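Side-chain contacts in geranyltranstransferase (Legionella pneumophila subsp. pneumophila, PDB 3LOM), which probably condenses allylic diphosphates with isopentenyl diphosphate to make farnesyl diphosphate, with magnesium as cofactor: residues H43-S48 and T82-L87; E21-Q26 and I75-E80; L215-K220 and Y274-D279; V58-D63 and A288-E293. All coordinates share one frame; numbering follows the deposited sequence.

Contact 1. Residues H43-S48 and T82-L87; sequences HYALFS and THCYSL
C84 of helix 69-91 packs against A45 and L46 of helix 36-46. Its SG lies 4.1 Å from the A45 CB and 3.7 Å from the A45 O, so the sulfur rests against the methyl and the carbonyl of one residue. L46 comes in from the side with one branch. Its CD2 is 3.9 Å from the C84 CB and touches the sulfur as well. The cysteine thus sits against a methyl, a carbonyl oxygen and a leucine branch, all from the C-terminal part of helix 36-46. The SG gets there because C84 turns it away from its own backbone N (chi1 -172°), beside the carbonyl carbon. The backbones come fairly near, with the L46 CA 6.8 Å from the C84 CA. Within helix 69-91, the S86 OG gives a hydrogen bond to the H83 O at 2.9 Å. Further out, M123 of helix 113-135 packs on both L46 and C84. A45 also rests on I88, and L46 on L81, so helix 36-46 meets helix 69-91 over more than one turn. This is helix-on-helix packing of the all-helical isoprenoid synthase fold. K104 of strand 104-105 lies close by: its NZ is hydrogen-bonded to the Y44 O near the C-terminal end of helix 36-46 and to the OG of S48 just after it.

Contact 2. Residues E21-Q26 and I75-E80; sequences ELYLEQ and IAAALE
Y23 sets one edge of its ring against the methyl of A77. The ring atom CD1 is 4.2 Å from the A77 CB, and the methyl lies near the ring plane, so it meets the rim and not a face. The ring is carried there by a CG set opposite the backbone N (chi1 -172°). L24, the next residue, reaches the same methyl from the neighbouring position on its helix. Its CD2 is 4.4 Å from the A77 CB, a loose contact. A77 is therefore the one small residue that both larger side chains lean on. The helices pass close at this point, with the L24 CA 6.6 Å from the A77 CA. E80, one turn further along, points its CB the same way without reaching contact. Helix 5-28 is packed here on the long helix 69-91, and each helix keeps its own backbone bonds, such as the E80 N to the A76 O at 3.1 Å. Around the contact, L24 also lies against L46 of helix 36-46, and the hydroxyl of Y23 makes a weak hydrogen bond to R134. What joins the two segments is apolar: one ring edge, one leucine branch and one methyl. Such contacts have little directional preference, so their fit depends on shape and on the closeness of the two backbones.

Contact 3. Residues L215-K220 and Y274-D279; sequences LRTYGK and YQIAMD
Y218 reaches across to A277 with one edge of its ring. From its CB the chain turns outward with CG opposite the backbone N (chi1 -178°), beside the carbonyl carbon. This swings the ring toward helix 263-279. CB and CG stay farther off, and the touching edge is CD1-CE1. CD1 makes the closest approach, 3.3 Å from the A277 O and 3.8 Å from the A277 CB. CE1, the next atom along the same edge, is 4.0 Å from that CB and 3.9 Å from the A277 O. The carbonyl oxygen is near the ring plane, and the A277 C is also in plane at the edge. The peptide carbonyl therefore faces the ring edge and not the pi face, consistent with a weak C-H to oxygen approach from CD1. At the tip, the OH is hydrogen-bonded to the OG1 of T295, which anchors the far end of the ring. The small A277 side chain allows a tight meeting: the Y218 CA and the A277 CA are 4.7 Å apart. Beside this, T217 and I276 touch through their CG2 methyls, 4.3 Å apart. T217 keeps its OG1 for its own helix, bonded to the O of S213. Helix 209-236 is thus packed on helix 263-279, with helix 289-303 next to both. Y274 lies on L298 of that C-terminal helix. On another flank, R216 makes a salt bridge to E198 of helix 178-201.

Contact 4. Residues V58-D63 and A288-E293; sequences VYLAGD and AAALIE
A helix from early in the chain packs here on the start of the C-terminal helix: L60 of helix 53-64 meets A290 and L291 of helix 289-303. L60 divides its two methyls between them. CD1 lies 3.8 Å from the L291 CA and 3.9 Å from the L291 CD1. CD2, the other branch, is 4.0 Å from the A290 CB. The two leucine side chains cross obliquely. L291 holds its CG opposite the backbone N (chi1 -174°), which brings its CD1 to the L60 CD1. The L60 CA and the L291 CA are 6.1 Å apart. In the helical bundle of the isoprenoid synthase fold, this pairing joins helix 53-64 to the start of the last helix, 225 residues further on. Helix 5-28 packs on both partners, with Y16 on L60 and N9 on A290. Y16 also stacks on the ring of Y59 and takes part in a hydrogen bond with the OD2 of D63. The alanine at 290 leaves the CD2 branch just a methyl to cover. L291 also rests on L57 and L64, one turn before and after L60.

Overall arrangement
The contacts form two neighbouring pairs. Contacts 1 and 2 share helix 69-91, their centres lie 11 Å apart, and F47 joins them: its CZ is 3.7 Å from the L24 CB. Contacts 3 and 4 have centres 12 Å apart and meet where the Y218 OH lies 3.4 Å from the L291 CD1. Contact 2 links the pairs through contact 4, with the L79 CD1 3.5 Å from the V58 CG2. Contacts 1 and 3 lie on opposite sides of the chain's centre, 27 Å between centres. Contact 1 lies further along helix 69-91 than contact 2, nearer the C-terminal end, where the family's first aspartate-rich motif probably begins.

Contact 1. Residues H43-S48 and T82-L87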
loop_
_atom_site.group_PDB
_atom_site.type_symbol
_atom_site.label_atom_id
_atom_site.label_comp_id
_atom_site.label_asym_id
_atom_site.label_seq_id
_atom_site.Cartn_x
_atom_site.Cartn_y
_atom_site.Cartn_z
ATOM N N HIS A 43 1.279 15.731 6.943
ATOM C CA HIS A 43 2.117 16.914 6.799
ATOM C C HIS A 43 3.270 16.935 7.792
ATOM O O HIS A 43 4.356 17.395 7.461
ATOM C CB HIS A 43 1.269 18.186 6.909
ATOM C CG HIS A 43 0.478 18.482 5.674
ATOM N ND1 HIS A 43 -0.845 18.129 5.528
ATOM C CD2 HIS A 43 0.838 19.077 4.512
ATOM C CE1 HIS A 43 -1.271 18.505 4.334
ATOM N NE2 HIS A 43 -0.269 19.085 3.697
ATOM N N TYR A 44 3.037 16.431 9.002
ATOM C CA TYR A 44 4.101 16.330 10.006
ATOM C C TYR A 44 5.212 15.379 9.560
ATOM O O TYR A 44 6.407 15.675 9.699
ATOM C CB TYR A 44 3.547 15.872 11.355
ATOM C CG TYR A 44 4.616 15.752 12.423
ATOM C CD1 TYR A 44 5.099 16.885 13.075
ATOM C CD2 TYR A 44 5.155 14.507 12.773
ATOM C CE1 TYR A 44 6.084 16.792 14.044
ATOM C CE2 TYR A 44 6.155 14.402 13.742
ATOM C CZ TYR A 44 6.610 15.554 14.373
ATOM O OH TYR A 44 7.582 15.484 15.336
ATOM N N ALA A 45 4.801 14.231 9.033
ATOM C CA ALA A 45 5.737 13.185 8.653
ATOM C C ALA A 45 6.517 13.520 7.381
ATOM O O ALA A 45 7.724 13.302 7.326
ATOM C CB ALA A 45 5.006 11.870 8.506
ATOM N N LEU A 46 5.830 14.077 6.382
ATOM C CA LEU A 46 6.421 14.312 5.057
ATOM C C LEU A 46 7.399 15.476 4.912
ATOM O O LEU A 46 8.148 15.524 3.936
ATOM C CB LEU A 46 5.327 14.469 3.998
ATOM C CG LEU A 46 4.857 13.212 3.264
ATOM C CD1 LEU A 46 3.901 13.612 2.164
ATOM C CD2 LEU A 46 6.035 12.424 2.687
ATOM N N PHE A 47 7.389 16.425 5.843
ATOM C CA PHE A 47 8.218 17.615 5.672
ATOM C C PHE A 47 9.200 17.807 6.804
ATOM O O PHE A 47 8.813 17.925 7.967
ATOM C CB PHE A 47 7.365 18.863 5.460
ATOM C CG PHE A 47 6.547 18.823 4.205
ATOM C CD1 PHE A 47 5.213 18.438 4.243
ATOM C CD2 PHE A 47 7.118 19.151 2.978
ATOM C CE1 PHE A 47 4.450 18.390 3.073
ATOM C CE2 PHE A 47 6.362 19.110 1.799
ATOM C CZ PHE A 47 5.027 18.729 1.851
ATOM N N SER A 48 10.480 17.819 6.439
ATOM C CA SER A 48 11.565 17.993 7.394
ATOM C C SER A 48 12.681 18.831 6.784
ATOM O O SER A 48 12.646 19.161 5.591
ATOM C CB SER A 48 12.116 16.632 7.837
ATOM O OG SER A 48 11.115 15.856 8.474
ATOM N N THR A 82 6.354 6.312 -0.423
ATOM C CA THR A 82 6.656 4.909 -0.072
ATOM C C THR A 82 7.755 4.835 0.993
ATOM O O THR A 82 7.563 4.208 2.027
ATOM C CB THR A 82 7.019 4.038 -1.314
ATOM O OG1 THR A 82 5.956 4.097 -2.278
ATOM C CG2 THR A 82 7.232 2.573 -0.906
ATOM N N HIS A 83 8.874 5.515 0.760
ATOM C CA HIS A 83 9.967 5.561 1.737
ATOM C C HIS A 83 9.490 6.059 3.098
ATOM O O HIS A 83 9.795 5.441 4.121
ATOM C CB HIS A 83 11.114 6.433 1.218
ATOM C CG HIS A 83 12.264 6.566 2.171
ATOM N ND1 HIS A 83 12.919 5.479 2.709
ATOM C CD2 HIS A 83 12.889 7.662 2.662
ATOM C CE1 HIS A 83 13.894 5.898 3.497
ATOM N NE2 HIS A 83 13.898 7.219 3.487
ATOM N N CYS A 84 8.713 7.147 3.094
ATOM C CA CYS A 84 8.231 7.772 4.327
ATOM C C CYS A 84 7.301 6.866 5.116
ATOM O O CYS A 84 7.475 6.735 6.330
ATOM C CB CYS A 84 7.557 9.131 4.059
ATOM S SG CYS A 84 7.143 10.057 5.563
ATOM N N TYR A 85 6.331 6.242 4.440
ATOM C CA TYR A 85 5.469 5.235 5.082
ATOM C C TYR A 85 6.288 4.172 5.821
ATOM O O TYR A 85 6.018 3.874 6.990
ATOM C CB TYR A 85 4.475 4.603 4.082
ATOM C CG TYR A 85 4.550 3.084 3.925
ATOM C CD1 TYR A 85 4.149 2.214 4.948
ATOM C CD2 TYR A 85 5.023 2.523 2.742
ATOM C CE1 TYR A 85 4.244 0.835 4.794
ATOM C CE2 TYR A 85 5.112 1.154 2.575
ATOM C CZ TYR A 85 4.719 0.316 3.598
ATOM O OH TYR A 85 4.814 -1.045 3.420
ATOM N N SER A 86 7.304 3.625 5.156
ATOM C CA SER A 86 8.101 2.580 5.779
ATOM C C SER A 86 8.847 3.079 7.007
ATOM O O SER A 86 8.921 2.362 7.995
ATOM C CB SER A 86 9.046 1.915 4.777
ATOM O OG SER A 86 10.230 2.658 4.565
ATOM N N LEU A 87 9.367 4.308 6.962
ATOM C CA LEU A 87 10.067 4.882 8.120
ATOM C C LEU A 87 9.142 5.060 9.330
ATOM O O LEU A 87 9.525 4.750 10.456
ATOM C CB LEU A 87 10.715 6.223 7.771
ATOM C CG LEU A 87 11.845 6.300 6.743
ATOM C CD1 LEU A 87 12.139 7.764 6.454
ATOM C CD2 LEU A 87 13.103 5.589 7.224
#

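Contact 2. Residues E21-Q26 and I75-E80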
loop_
_atom_site.group_PDB
_atom_site.type_symbol
_atom_site.label_atom_id
_atom_site.label_comp_id
_atom_site.label_asym_id
_atom_site.label_seq_id
_atom_site.Cartn_x
_atom_site.Cartn_y
_atom_site.Cartn_z
ATOM N N GLU A 21 9.521 19.352 -2.518
ATOM C CA GLU A 21 8.694 19.749 -1.370
ATOM C C GLU A 21 7.466 20.562 -1.793
ATOM O O GLU A 21 6.367 20.371 -1.262
ATOM C CB GLU A 21 9.528 20.532 -0.361
ATOM C CG GLU A 21 10.583 19.693 0.346
ATOM C CD GLU A 21 11.471 20.507 1.270
ATOM O OE1 GLU A 21 11.326 21.746 1.310
ATOM O OE2 GLU A 21 12.314 19.902 1.964
ATOM N N LEU A 22 7.667 21.440 -2.777
ATOM C CA LEU A 22 6.615 22.299 -3.310
ATOM C C LEU A 22 5.584 21.459 -4.056
ATOM O O LEU A 22 4.379 21.733 -3.983
ATOM C CB LEU A 22 7.233 23.343 -4.247
ATOM C CG LEU A 22 6.992 24.853 -4.101
ATOM C CD1 LEU A 22 6.848 25.320 -2.648
ATOM C CD2 LEU A 22 8.118 25.620 -4.803
ATOM N N TYR A 23 6.060 20.427 -4.757
ATOM C CA TYR A 23 5.167 19.524 -5.480
ATOM C C TYR A 23 4.355 18.644 -4.530
ATOM O O TYR A 23 3.208 18.327 -4.824
ATOM C CB TYR A 23 5.920 18.667 -6.511
ATOM C CG TYR A 23 4.988 17.862 -7.393
ATOM C CD1 TYR A 23 4.730 16.513 -7.133
ATOM C CD2 TYR A 23 4.335 18.459 -8.470
ATOM C CE1 TYR A 23 3.846 15.781 -7.934
ATOM C CE2 TYR A 23 3.461 17.740 -9.268
ATOM C CZ TYR A 23 3.225 16.401 -8.995
ATOM O OH TYR A 23 2.359 15.688 -9.786
ATOM N N LEU A 24 4.946 18.262 -3.396
ATOM C CA LEU A 24 4.232 17.462 -2.390
ATOM C C LEU A 24 3.102 18.228 -1.707
ATOM O O LEU A 24 2.013 17.677 -1.530
ATOM C CB LEU A 24 5.187 16.887 -1.334
ATOM C CG LEU A 24 5.645 15.436 -1.495
ATOM C CD1 LEU A 24 6.566 15.038 -0.341
ATOM C CD2 LEU A 24 4.447 14.487 -1.593
ATOM N N GLU A 25 3.374 19.484 -1.334
ATOM C CA GLU A 25 2.371 20.383 -0.744
ATOM C C GLU A 25 1.145 20.539 -1.613
ATOM O O GLU A 25 0.018 20.345 -1.141
ATOM C CB GLU A 25 2.954 21.773 -0.483
ATOM C CG GLU A 25 3.359 22.029 0.951
ATOM C CD GLU A 25 2.224 21.816 1.933
ATOM O OE1 GLU A 25 1.355 22.698 2.082
ATOM O OE2 GLU A 25 2.219 20.759 2.580
ATOM N N GLN A 26 1.378 20.882 -2.879
ATOM C CA GLN A 26 0.315 21.073 -3.853
ATOM C C GLN A 26 -0.518 19.813 -3.961
ATOM O O GLN A 26 -1.745 19.864 -3.858
ATOM C CB GLN A 26 0.891 21.449 -5.225
ATOM C CG GLN A 26 1.379 22.893 -5.335
ATOM C CD GLN A 26 0.246 23.920 -5.332
ATOM O OE1 GLN A 26 0.389 25.009 -4.774
ATOM N NE2 GLN A 26 -0.879 23.577 -5.958
ATOM N N ILE A 75 7.037 10.683 -10.086
ATOM C CA ILE A 75 7.789 9.474 -9.720
ATOM C C ILE A 75 8.500 9.651 -8.384
ATOM O O ILE A 75 8.411 8.778 -7.513
ATOM C CB ILE A 75 8.788 9.022 -10.838
ATOM C CG1 ILE A 75 8.027 8.659 -12.121
ATOM C CG2 ILE A 75 9.641 7.829 -10.360
ATOM C CD1 ILE A 75 8.908 8.254 -13.300
ATOM N N ALA A 76 9.160 10.798 -8.221
ATOM C CA ALA A 76 9.854 11.168 -6.985
ATOM C C ALA A 76 8.931 11.348 -5.770
ATOM O O ALA A 76 9.342 11.102 -4.633
ATOM C CB ALA A 76 10.656 12.434 -7.211
ATOM N N ALA A 77 7.698 11.788 -6.014
ATOM C CA ALA A 77 6.716 11.960 -4.950
ATOM C C ALA A 77 6.276 10.599 -4.438
ATOM O O ALA A 77 6.257 10.361 -3.227
ATOM C CB ALA A 77 5.511 12.757 -5.444
ATOM N N ALA A 78 5.937 9.716 -5.377
ATOM C CA ALA A 78 5.553 8.336 -5.085
ATOM C C ALA A 78 6.640 7.571 -4.341
ATOM O O ALA A 78 6.351 6.825 -3.406
ATOM C CB ALA A 78 5.195 7.628 -6.353
ATOM N N LEU A 79 7.891 7.779 -4.738
ATOM C CA LEU A 79 9.017 7.180 -4.032
ATOM C C LEU A 79 9.212 7.674 -2.621
ATOM O O LEU A 79 9.497 6.871 -1.729
ATOM C CB LEU A 79 10.307 7.403 -4.791
ATOM C CG LEU A 79 10.904 6.143 -5.381
ATOM C CD1 LEU A 79 11.861 6.603 -6.403
ATOM C CD2 LEU A 79 11.604 5.281 -4.338
ATOM N N GLU A 80 9.101 8.988 -2.419
ATOM C CA GLU A 80 9.223 9.550 -1.079
ATOM C C GLU A 80 8.081 9.133 -0.186
ATOM O O GLU A 80 8.308 8.835 0.978
ATOM C CB GLU A 80 9.348 11.070 -1.078
ATOM C CG GLU A 80 10.662 11.582 -0.495
ATOM C CD GLU A 80 11.117 10.859 0.761
ATOM O OE1 GLU A 80 12.175 10.188 0.710
ATOM O OE2 GLU A 80 10.426 10.962 1.792
#

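Contact 3. Residues L215-K220 and Y274-D279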
loop_
_atom_site.group_PDB
_atom_site.type_symbol
_atom_site.label_atom_id
_atom_site.label_comp_id
_atom_site.label_asym_id
_atom_site.label_seq_id
_atom_site.Cartn_x
_atom_site.Cartn_y
_atom_site.Cartn_z
ATOM N N LEU A 215 22.987 2.482 -15.255
ATOM C CA LEU A 215 22.194 3.021 -14.151
ATOM C C LEU A 215 22.068 1.974 -13.045
ATOM O O LEU A 215 22.362 2.258 -11.875
ATOM C CB LEU A 215 20.814 3.486 -14.632
ATOM C CG LEU A 215 20.752 4.736 -15.523
ATOM C CD1 LEU A 215 19.331 4.996 -15.980
ATOM C CD2 LEU A 215 21.317 5.976 -14.826
ATOM N N ARG A 216 21.673 0.765 -13.448
ATOM C CA ARG A 216 21.554 -0.404 -12.571
ATOM C C ARG A 216 22.792 -0.687 -11.716
ATOM O O ARG A 216 22.665 -1.031 -10.541
ATOM C CB ARG A 216 21.161 -1.641 -13.387
ATOM C CG ARG A 216 19.702 -1.631 -13.799
ATOM C CD ARG A 216 19.409 -2.527 -14.987
ATOM N NE ARG A 216 17.994 -2.455 -15.352
ATOM C CZ ARG A 216 17.441 -3.064 -16.397
ATOM N NH1 ARG A 216 18.177 -3.806 -17.216
ATOM N NH2 ARG A 216 16.141 -2.925 -16.628
ATOM N N THR A 217 23.975 -0.518 -12.303
ATOM C CA THR A 217 25.235 -0.678 -11.574
ATOM C C THR A 217 25.422 0.445 -10.547
ATOM O O THR A 217 25.736 0.170 -9.383
ATOM C CB THR A 217 26.444 -0.769 -12.538
ATOM O OG1 THR A 217 26.225 -1.835 -13.468
ATOM C CG2 THR A 217 27.747 -1.034 -11.784
ATOM N N TYR A 218 25.212 1.698 -10.969
ATOM C CA TYR A 218 25.253 2.834 -10.038
ATOM C C TYR A 218 24.291 2.601 -8.869
ATOM O O TYR A 218 24.693 2.706 -7.718
ATOM C CB TYR A 218 24.953 4.172 -10.736
ATOM C CG TYR A 218 25.033 5.362 -9.795
ATOM C CD1 TYR A 218 26.262 5.918 -9.445
ATOM C CD2 TYR A 218 23.879 5.921 -9.240
ATOM C CE1 TYR A 218 26.341 7.000 -8.568
ATOM C CE2 TYR A 218 23.946 7.004 -8.363
ATOM C CZ TYR A 218 25.178 7.537 -8.036
ATOM O OH TYR A 218 25.248 8.601 -7.173
ATOM N N GLY A 219 23.044 2.253 -9.191
ATOM C CA GLY A 219 22.007 1.935 -8.206
ATOM C C GLY A 219 22.302 0.846 -7.184
ATOM O O GLY A 219 22.022 1.029 -5.993
ATOM N N LYS A 220 22.852 -0.282 -7.639
ATOM C CA LYS A 220 23.189 -1.398 -6.743
ATOM C C LYS A 220 24.281 -1.002 -5.775
ATOM O O LYS A 220 24.186 -1.263 -4.575
ATOM C CB LYS A 220 23.645 -2.630 -7.533
ATOM C CG LYS A 220 22.508 -3.466 -8.098
ATOM C CD LYS A 220 22.987 -4.357 -9.233
ATOM C CE LYS A 220 21.817 -4.826 -10.092
ATOM N NZ LYS A 220 22.264 -5.346 -11.417
ATOM N N TYR A 274 32.069 3.051 -3.994
ATOM C CA TYR A 274 31.867 4.402 -4.532
ATOM C C TYR A 274 32.613 4.615 -5.842
ATOM O O TYR A 274 32.086 5.252 -6.752
ATOM C CB TYR A 274 32.271 5.482 -3.522
ATOM C CG TYR A 274 31.116 6.006 -2.697
ATOM C CD1 TYR A 274 30.052 6.675 -3.300
ATOM C CD2 TYR A 274 31.088 5.837 -1.313
ATOM C CE1 TYR A 274 28.986 7.154 -2.548
ATOM C CE2 TYR A 274 30.027 6.312 -0.553
ATOM C CZ TYR A 274 28.980 6.970 -1.178
ATOM O OH TYR A 274 27.923 7.436 -0.435
ATOM N N GLN A 275 33.831 4.074 -5.922
ATOM C CA GLN A 275 34.664 4.149 -7.124
ATOM C C GLN A 275 33.983 3.456 -8.302
ATOM O O GLN A 275 33.960 3.999 -9.409
ATOM C CB GLN A 275 36.044 3.534 -6.852
ATOM C CG GLN A 275 37.144 3.908 -7.846
ATOM C CD GLN A 275 37.251 2.949 -9.027
ATOM O OE1 GLN A 275 37.632 3.351 -10.127
ATOM N NE2 GLN A 275 36.914 1.678 -8.803
ATOM N N ILE A 276 33.419 2.272 -8.047
ATOM C CA ILE A 276 32.663 1.522 -9.053
ATOM C C ILE A 276 31.429 2.325 -9.474
ATOM O O ILE A 276 31.093 2.384 -10.665
ATOM C CB ILE A 276 32.283 0.079 -8.552
ATOM C CG1 ILE A 276 33.530 -0.766 -8.229
ATOM C CG2 ILE A 276 31.387 -0.664 -9.553
ATOM C CD1 ILE A 276 34.561 -0.908 -9.360
ATOM N N ALA A 277 30.781 2.963 -8.495
ATOM C CA ALA A 277 29.624 3.826 -8.752
ATOM C C ALA A 277 29.971 5.039 -9.633
ATOM O O ALA A 277 29.247 5.326 -10.593
ATOM C CB ALA A 277 28.973 4.263 -7.441
ATOM N N MET A 278 31.080 5.717 -9.312
ATOM C CA MET A 278 31.622 6.835 -10.111
ATOM C C MET A 278 31.863 6.455 -11.572
ATOM O O MET A 278 31.407 7.142 -12.490
ATOM C CB MET A 278 32.950 7.324 -9.525
ATOM C CG MET A 278 32.868 8.003 -8.181
ATOM S SD MET A 278 32.005 9.571 -8.225
ATOM C CE MET A 278 32.545 10.220 -6.652
ATOM N N ASP A 279 32.569 5.341 -11.764
ATOM C CA ASP A 279 32.997 4.859 -13.079
ATOM C C ASP A 279 31.861 4.375 -13.974
ATOM O O ASP A 279 32.035 4.241 -15.189
ATOM C CB ASP A 279 34.031 3.741 -12.912
ATOM C CG ASP A 279 35.393 4.256 -12.460
ATOM O OD1 ASP A 279 35.460 5.239 -11.687
ATOM O OD2 ASP A 279 36.406 3.663 -12.883
#

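Contact 4. Residues V58-D63 and A288-E293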
loop_
_atom_site.group_PDB
_atom_site.type_symbol
_atom_site.label_atom_id
_atom_site.label_comp_id
_atom_site.label_asym_id
_atom_site.label_seq_id
_atom_site.Cartn_x
_atom_site.Cartn_y
_atom_site.Cartn_z
ATOM N N VAL A 58 16.042 10.278 -8.595
ATOM C CA VAL A 58 15.024 10.313 -9.652
ATOM C C VAL A 58 15.204 11.493 -10.618
ATOM O O VAL A 58 15.139 11.314 -11.837
ATOM C CB VAL A 58 13.601 10.319 -9.041
ATOM C CG1 VAL A 58 12.532 10.681 -10.070
ATOM C CG2 VAL A 58 13.308 8.978 -8.453
ATOM N N TYR A 59 15.449 12.683 -10.070
ATOM C CA TYR A 59 15.632 13.886 -10.885
ATOM C C TYR A 59 16.901 13.824 -11.717
ATOM O O TYR A 59 16.877 14.131 -12.902
ATOM C CB TYR A 59 15.632 15.152 -10.021
ATOM C CG TYR A 59 14.253 15.574 -9.553
ATOM C CD1 TYR A 59 13.214 15.761 -10.466
ATOM C CD2 TYR A 59 13.993 15.806 -8.202
ATOM C CE1 TYR A 59 11.949 16.151 -10.046
ATOM C CE2 TYR A 59 12.728 16.196 -7.773
ATOM C CZ TYR A 59 11.714 16.367 -8.701
ATOM O OH TYR A 59 10.462 16.755 -8.286
ATOM N N LEU A 60 17.996 13.401 -11.090
ATOM C CA LEU A 60 19.303 13.351 -11.741
ATOM C C LEU A 60 19.434 12.237 -12.782
ATOM O O LEU A 60 20.043 12.443 -13.836
ATOM C CB LEU A 60 20.413 13.254 -10.697
ATOM C CG LEU A 60 20.612 14.517 -9.861
ATOM C CD1 LEU A 60 21.806 14.372 -8.937
ATOM C CD2 LEU A 60 20.782 15.727 -10.763
ATOM N N ALA A 61 18.853 11.075 -12.486
ATOM C CA ALA A 61 18.813 9.964 -13.434
ATOM C C ALA A 61 17.848 10.257 -14.572
ATOM O O ALA A 61 18.074 9.834 -15.707
ATOM C CB ALA A 61 18.427 8.666 -12.736
ATOM N N GLY A 62 16.774 10.978 -14.255
ATOM C CA GLY A 62 15.779 11.377 -15.248
ATOM C C GLY A 62 16.303 12.387 -16.254
ATOM O O GLY A 62 15.899 12.379 -17.416
ATOM N N ASP A 63 17.204 13.254 -15.792
ATOM C CA ASP A 63 17.898 14.221 -16.637
ATOM C C ASP A 63 18.828 13.542 -17.628
ATOM O O ASP A 63 18.901 13.951 -18.787
ATOM C CB ASP A 63 18.708 15.199 -15.783
ATOM C CG ASP A 63 17.942 16.466 -15.454
ATOM O OD1 ASP A 63 16.719 16.526 -15.715
ATOM O OD2 ASP A 63 18.573 17.409 -14.933
ATOM N N ALA A 288 26.747 13.892 -16.756
ATOM C CA ALA A 288 26.552 13.277 -15.443
ATOM C C ALA A 288 27.232 14.017 -14.292
ATOM O O ALA A 288 27.179 13.554 -13.148
ATOM C CB ALA A 288 27.012 11.820 -15.472
ATOM N N ALA A 289 27.848 15.165 -14.587
ATOM C CA ALA A 289 28.655 15.912 -13.604
ATOM C C ALA A 289 27.876 16.371 -12.371
ATOM O O ALA A 289 28.461 16.584 -11.304
ATOM C CB ALA A 289 29.351 17.099 -14.266
ATOM N N ALA A 290 26.561 16.520 -12.535
ATOM C CA ALA A 290 25.654 16.831 -11.436
ATOM C C ALA A 290 25.579 15.662 -10.455
ATOM O O ALA A 290 25.728 15.848 -9.242
ATOM C CB ALA A 290 24.269 17.172 -11.976
ATOM N N LEU A 291 25.367 14.464 -10.998
ATOM C CA LEU A 291 25.245 13.241 -10.205
ATOM C C LEU A 291 26.567 12.819 -9.569
ATOM O O LEU A 291 26.575 12.308 -8.451
ATOM C CB LEU A 291 24.668 12.106 -11.060
ATOM C CG LEU A 291 24.307 10.753 -10.425
ATOM C CD1 LEU A 291 23.557 10.889 -9.100
ATOM C CD2 LEU A 291 23.495 9.926 -11.412
ATOM N N ILE A 292 27.667 13.049 -10.284
ATOM C CA ILE A 292 29.015 12.718 -9.811
ATOM C C ILE A 292 29.392 13.561 -8.586
ATOM O O ILE A 292 29.967 13.047 -7.619
ATOM C CB ILE A 292 30.063 12.857 -10.959
ATOM C CG1 ILE A 292 29.827 11.777 -12.021
ATOM C CG2 ILE A 292 31.499 12.768 -10.435
ATOM C CD1 ILE A 292 30.323 12.147 -13.412
ATOM N N GLU A 293 29.033 14.843 -8.627
ATOM C CA GLU A 293 29.269 15.760 -7.508
ATOM C C GLU A 293 28.429 15.371 -6.289
ATOM O O GLU A 293 28.910 15.443 -5.157
ATOM C CB GLU A 293 28.995 17.212 -7.923
ATOM C CG GLU A 293 29.884 18.254 -7.230
ATOM C CD GLU A 293 29.463 18.562 -5.795
ATOM O OE1 GLU A 293 28.246 18.713 -5.542
ATOM O OE2 GLU A 293 30.354 18.656 -4.920
#